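PDB 1ROW: sperm-specific class P protein 19 from Caenorhabditis elegans, which is of uncertain function but, as a sperm-specific member of the major sperm protein (MSP) domain family, probably plays a structural part in nematode sperm. Local coordinates for residues Leu3-Pro7 with Thr20-Asn25. Residues are numbered along the deposited sequence; the frame is centred on the assembly and turned at random.
Sequences LTADP and THKLVN
Thr4 O is held by residues 20-25 of strand 17-25: Val24 N donates a nearly straight hydrogen bond of 2.7 Å, and Leu23 CA adds a weaker CA-H...O contact to the same oxygen at 3.3 Å. The bond belongs to an antiparallel ladder that lays the short N-terminal strand 4-6 along the edge of the immunoglobulin-like beta sandwich of the MSP domain; on its other side, strand 17-25 bonds to strand 56-64. Thr4 with Val24 and Asp6 with Lys22 are hydrogen-bonded pairs, each joined by two backbone bonds, and Ala5 with Leu23 is the non-hydrogen-bonded pair between them. On one face, Ala5 CB rests on Leu23 CD2 at 4.0 Å, while Leu23 goes on to Phe33 and Leu3 to Ile31, both of strand 31-37. The opposite face is more polar. There Thr4 and Val24 lie side by side; with chi1 at 56°, Thr4 OG1 sits between its own N and carbonyl carbon and comes to 3.3 Å from Val24 CB. Asp6 and Lys22 follow on this face, but their charged ends, OD2 and NZ, stay 5.0 Å apart, so any attraction is probably weak. Past the ladder, a cis peptide bond leads into Pro7, whose O takes the His21 ND1 hydrogen at 2.9 Å, lying just 3° out of the imidazole plane. His21 NE2 is hydrogen-bonded to Ser19 OG, so both ring nitrogens are engaged and rotation of the imidazole is restrained. A phenylalanine in place of His21 would probably leave the Pro7 carbonyl and the Ser19 hydroxyl without these partners and loosen the hold on the chain after strand 4-6. The Pro7 ring crosses the His21 side chain at about a right angle, CD lying 3.4 Å from ND1.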
ATOM      1  N   LEU A   3       6.590  10.550   1.917  1.00 31.92           N
ATOM      2  CA  LEU A   3       5.749   9.484   1.297  1.00 29.67           C
ATOM      3  C   LEU A   3       4.265   9.690   1.574  1.00 28.27           C
ATOM      4  O   LEU A   3       3.820   9.596   2.713  1.00 28.82           O
ATOM      5  CB  LEU A   3       6.161   8.111   1.821  1.00 31.13           C
ATOM      6  CG  LEU A   3       5.351   6.943   1.257  1.00 29.48           C
ATOM      7  CD1 LEU A   3       5.402   6.961  -0.261  1.00 30.51           C
ATOM      8  CD2 LEU A   3       5.911   5.640   1.797  1.00 33.31           C
ATOM      9  N   THR A   4       3.500   9.961   0.524  1.00 25.26           N
ATOM     10  CA  THR A   4       2.073  10.175   0.673  1.00 23.21           C
ATOM     11  C   THR A   4       1.262   9.186  -0.158  1.00 22.74           C
ATOM     12  O   THR A   4       1.797   8.472  -0.998  1.00 21.27           O
ATOM     13  CB  THR A   4       1.684  11.612   0.251  1.00 22.02           C
ATOM     14  OG1 THR A   4       2.133  11.853  -1.085  1.00 21.46           O
ATOM     15  CG2 THR A   4       2.325  12.634   1.171  1.00 22.52           C
ATOM     16  N   ALA A   5      -0.039   9.142   0.100  1.00 22.68           N
ATOM     17  CA  ALA A   5      -0.940   8.276  -0.640  1.00 22.09           C
ATOM     18  C   ALA A   5      -2.126   9.140  -1.039  1.00 23.14           C
ATOM     19  O   ALA A   5      -2.762   9.771  -0.194  1.00 23.12           O
ATOM     20  CB  ALA A   5      -1.399   7.118   0.219  1.00 21.27           C
ATOM     21  N   ASP A   6      -2.405   9.172  -2.335  1.00 23.11           N
ATOM     22  CA  ASP A   6      -3.504   9.957  -2.873  1.00 25.67           C
ATOM     23  C   ASP A   6      -4.531   9.037  -3.523  1.00 23.65           C
ATOM     24  O   ASP A   6      -4.272   8.458  -4.575  1.00 23.00           O
ATOM     25  CB  ASP A   6      -2.964  10.951  -3.900  1.00 28.68           C
ATOM     26  CG  ASP A   6      -4.066  11.690  -4.631  1.00 34.30           C
ATOM     27  OD1 ASP A   6      -4.930  12.295  -3.959  1.00 32.97           O
ATOM     28  OD2 ASP A   6      -4.059  11.665  -5.881  1.00 37.23           O
ATOM     29  N   PRO A   7      -5.712   8.886  -2.900  1.00 22.41           N
ATOM     30  CA  PRO A   7      -6.155   9.504  -1.648  1.00 22.68           C
ATOM     31  C   PRO A   7      -5.577   8.792  -0.438  1.00 23.79           C
ATOM     32  O   PRO A   7      -5.141   7.643  -0.529  1.00 22.54           O
ATOM     33  CB  PRO A   7      -7.678   9.341  -1.683  1.00 23.92           C
ATOM     34  CG  PRO A   7      -7.990   8.907  -3.070  1.00 26.36           C
ATOM     35  CD  PRO A   7      -6.798   8.083  -3.461  1.00 22.41           C
ATOM     36  N   THR A  20      -8.142   2.759  -6.175  1.00 19.15           N
ATOM     37  CA  THR A  20      -6.755   2.983  -6.570  1.00 19.11           C
ATOM     38  C   THR A  20      -6.120   4.141  -5.820  1.00 20.85           C
ATOM     39  O   THR A  20      -6.642   5.259  -5.802  1.00 20.31           O
ATOM     40  CB  THR A  20      -6.647   3.278  -8.071  1.00 18.64           C
ATOM     41  OG1 THR A  20      -7.270   2.223  -8.808  1.00 21.77           O
ATOM     42  CG2 THR A  20      -5.186   3.402  -8.488  1.00 20.21           C
ATOM     43  N   HIS A  21      -4.974   3.873  -5.213  1.00 19.79           N
ATOM     44  CA  HIS A  21      -4.264   4.886  -4.455  1.00 21.07           C
ATOM     45  C   HIS A  21      -2.860   5.053  -5.014  1.00 22.19           C
ATOM     46  O   HIS A  21      -2.153   4.071  -5.253  1.00 22.70           O
ATOM     47  CB  HIS A  21      -4.242   4.473  -2.983  1.00 19.98           C
ATOM     48  CG  HIS A  21      -5.611   4.282  -2.409  1.00 19.73           C
ATOM     49  ND1 HIS A  21      -6.227   5.230  -1.621  1.00 18.80           N
ATOM     50  CD2 HIS A  21      -6.523   3.300  -2.595  1.00 19.36           C
ATOM     51  CE1 HIS A  21      -7.461   4.841  -1.350  1.00 20.60           C
ATOM     52  NE2 HIS A  21      -7.666   3.674  -1.932  1.00 20.74           N
ATOM     53  N   LYS A  22      -2.466   6.301  -5.242  1.00 23.69           N
ATOM     54  CA  LYS A  22      -1.146   6.591  -5.790  1.00 26.71           C
ATOM     55  C   LYS A  22      -0.139   6.923  -4.698  1.00 26.87           C
ATOM     56  O   LYS A  22      -0.258   7.958  -4.037  1.00 26.06           O
ATOM     57  CB  LYS A  22      -1.210   7.773  -6.768  1.00 30.00           C
ATOM     58  CG  LYS A  22      -2.191   7.613  -7.915  1.00 36.73           C
ATOM     59  CD  LYS A  22      -2.260   8.894  -8.757  1.00 40.92           C
ATOM     60  CE  LYS A  22      -3.357   8.817  -9.819  1.00 43.25           C
ATOM     61  NZ  LYS A  22      -3.475  10.087 -10.610  1.00 44.71           N
ATOM     62  N   LEU A  23       0.844   6.046  -4.500  1.00 24.97           N
ATOM     63  CA  LEU A  23       1.879   6.302  -3.506  1.00 24.63           C
ATOM     64  C   LEU A  23       2.821   7.327  -4.131  1.00 24.90           C
ATOM     65  O   LEU A  23       3.309   7.138  -5.249  1.00 24.48           O
ATOM     66  CB  LEU A  23       2.647   5.019  -3.171  1.00 26.64           C
ATOM     67  CG  LEU A  23       1.857   3.914  -2.460  1.00 27.56           C
ATOM     68  CD1 LEU A  23       2.798   2.781  -2.078  1.00 27.29           C
ATOM     69  CD2 LEU A  23       1.185   4.481  -1.218  1.00 27.69           C
ATOM     70  N   VAL A  24       3.059   8.423  -3.422  1.00 22.75           N
ATOM     71  CA  VAL A  24       3.928   9.466  -3.939  1.00 21.56           C
ATOM     72  C   VAL A  24       5.157   9.667  -3.078  1.00 19.93           C
ATOM     73  O   VAL A  24       5.052   9.866  -1.865  1.00 19.12           O
ATOM     74  CB  VAL A  24       3.182  10.809  -4.042  1.00 23.18           C
ATOM     75  CG1 VAL A  24       4.124  11.890  -4.569  1.00 23.33           C
ATOM     76  CG2 VAL A  24       1.978  10.657  -4.955  1.00 24.38           C
ATOM     77  N   ASN A  25       6.321   9.609  -3.715  1.00 18.44           N
ATOM     78  CA  ASN A  25       7.583   9.800  -3.020  1.00 20.70           C
ATOM     79  C   ASN A  25       8.175  11.148  -3.413  1.00 19.66           C
ATOM     80  O   ASN A  25       8.695  11.315  -4.521  1.00 18.39           O
ATOM     81  CB  ASN A  25       8.568   8.676  -3.369  1.00 17.55           C
ATOM     82  CG  ASN A  25       9.938   8.883  -2.745  1.00 20.05           C
ATOM     83  OD1 ASN A  25      10.132   9.780  -1.921  1.00 19.69           O
ATOM     84  ND2 ASN A  25      10.900   8.036  -3.124  1.00 20.20           N
TER